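PDB 6TPL: intimin from Escherichia coli, which probably acts as a bacterial adhesin, whose passenger region carries the Ig-like juncture domains D0 and D1 in a constitutively extended conformation. Local coordinates for residues D12-A16 and T107-A111. Residues are numbered along the deposited sequence; the frame is centred on the assembly and turned at random.
Sequences DKTSA and TEIKA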
loop_
_atom_site.group_PDB
_atom_site.type_symbol
_atom_site.label_atom_id
_atom_site.label_comp_id
_atom_site.label_asym_id
_atom_site.label_seq_id
_atom_site.Cartn_x
_atom_site.Cartn_y
_atom_site.Cartn_z
ATOM N N ASP A 12 10.127 -3.884 -1.582
ATOM C CA ASP A 12 11.251 -3.633 -0.687
ATOM C C ASP A 12 11.212 -2.243 -0.065
ATOM O O ASP A 12 11.990 -1.969 0.857
ATOM C CB ASP A 12 12.573 -3.824 -1.437
ATOM C CG ASP A 12 12.771 -2.823 -2.561
ATOM O OD1 ASP A 12 11.792 -2.188 -3.014
ATOM O OD2 ASP A 12 13.931 -2.672 -3.008
ATOM N N LYS A 13 10.324 -1.373 -0.540
ATOM C CA LYS A 13 10.189 -0.016 -0.038
ATOM C C LYS A 13 8.717 0.366 -0.079
ATOM O O LYS A 13 7.965 -0.134 -0.919
ATOM C CB LYS A 13 10.985 0.985 -0.879
ATOM C CG LYS A 13 12.442 0.650 -1.145
ATOM C CD LYS A 13 12.895 1.429 -2.386
ATOM C CE LYS A 13 14.404 1.481 -2.551
ATOM N NZ LYS A 13 14.799 2.260 -3.765
ATOM N N THR A 14 8.311 1.273 0.812
ATOM C CA THR A 14 6.969 1.832 0.721
ATOM C C THR A 14 6.904 3.062 -0.177
ATOM O O THR A 14 5.812 3.431 -0.621
ATOM C CB THR A 14 6.434 2.204 2.105
ATOM O OG1 THR A 14 7.349 3.089 2.763
ATOM C CG2 THR A 14 6.240 0.955 2.948
ATOM N N SER A 15 8.038 3.697 -0.465
ATOM C CA SER A 15 8.033 4.908 -1.274
ATOM C C SER A 15 9.380 5.087 -1.958
ATOM O O SER A 15 10.379 4.464 -1.593
ATOM C CB SER A 15 7.711 6.142 -0.423
ATOM O OG SER A 15 8.814 6.491 0.398
ATOM N N ALA A 16 9.387 5.960 -2.961
ATOM C CA ALA A 16 10.597 6.275 -3.704
ATOM C C ALA A 16 10.465 7.677 -4.279
ATOM O O ALA A 16 9.381 8.263 -4.298
ATOM C CB ALA A 16 10.857 5.270 -4.830
ATOM N N THR A 107 4.610 9.444 2.882
ATOM C CA THR A 107 5.327 8.355 2.232
ATOM C C THR A 107 4.706 6.994 2.486
ATOM O O THR A 107 4.996 6.054 1.738
ATOM C CB THR A 107 6.793 8.320 2.693
ATOM O OG1 THR A 107 6.846 8.168 4.114
ATOM C CG2 THR A 107 7.511 9.595 2.275
ATOM N N GLU A 108 3.861 6.863 3.505
ATOM C CA GLU A 108 3.201 5.592 3.747
ATOM C C GLU A 108 1.949 5.797 4.588
ATOM O O GLU A 108 1.808 6.786 5.311
ATOM C CB GLU A 108 4.150 4.601 4.429
ATOM C CG GLU A 108 5.013 5.192 5.547
ATOM C CD GLU A 108 5.813 4.127 6.292
ATOM O OE1 GLU A 108 5.375 3.727 7.389
ATOM O OE2 GLU A 108 6.848 3.691 5.757
ATOM N N ILE A 109 1.041 4.832 4.468
ATOM C CA ILE A 109 -0.182 4.766 5.257
ATOM C C ILE A 109 -0.448 3.280 5.472
ATOM O O ILE A 109 -0.510 2.506 4.509
ATOM C CB ILE A 109 -1.351 5.488 4.558
ATOM C CG1 ILE A 109 -2.611 5.372 5.404
ATOM C CG2 ILE A 109 -1.562 4.929 3.175
ATOM C CD1 ILE A 109 -3.658 6.411 5.091
ATOM N N LYS A 110 -0.541 2.858 6.731
ATOM C CA LYS A 110 -0.695 1.454 7.085
ATOM C C LYS A 110 -1.851 1.297 8.063
ATOM O O LYS A 110 -2.064 2.158 8.922
ATOM C CB LYS A 110 0.592 0.894 7.708
ATOM C CG LYS A 110 1.809 0.916 6.792
ATOM C CD LYS A 110 3.040 0.415 7.535
ATOM C CE LYS A 110 4.292 0.447 6.676
ATOM N NZ LYS A 110 5.473 -0.079 7.422
ATOM N N ALA A 111 -2.599 0.203 7.915
ATOM C CA ALA A 111 -3.637 -0.198 8.857
ATOM C C ALA A 111 -3.149 -1.431 9.606
ATOM O O ALA A 111 -2.560 -2.334 9.003
ATOM C CB ALA A 111 -4.953 -0.484 8.126
HETATM O O HOH W 1 3.539 3.873 0.767
#
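Glu108 reaches across to Thr14 with the whole length of its side chain: CB lies 3.9 Å from Thr14 OG1, and CG and CD pass the same hydroxyl at slightly longer range. The chain stays extended beyond CG (chi2 173°), which brings the carboxylate up to Thr14, where Glu108 OE2 meets Thr14 OG1 at 3.1 Å, a separation suited to a hydrogen bond, though which acceptor takes the hydroxyl proton is not settled. The other carboxylate oxygen, Glu108 OE1, turns to Lys110 NZ, a long salt bridge of 3.8 Å within one strand. A magnesium ion also sits about 4 Å from this side chain, so nearby positive charge would probably favour the ionised carboxylate. Thr14 suits its place by having two unlike branches: a chi1 of 55° sets OG1 over its own backbone, flanked by N and C, and the hydroxyl faces the glutamate while methyl CG2 rests near Lys110 CE.

The two segments belong to successive bacterial Ig-like domains, both β-sandwiches. Strand 15-17, at the edge of a sheet, pairs with strand 91-99 in the first domain; strand 105-111 pairs with strand 124-132 in the second. The contact therefore spans the D0-D1 juncture. An alanine in place of Glu108 would probably leave the Thr14 hydroxyl without this acceptor and Lys110 without its nearby countercharge, weakening the polar link between the domains.

Beside this link, a water donates to Thr14 O at 2.7 Å and to Thr107 O at 2.8 Å, joining two carbonyl oxygens that cannot bond each other. The small Ser15 permits close approach: its CB lies 3.5 Å from Thr107 O, and its OG packs 3.6 Å from Thr107 CB.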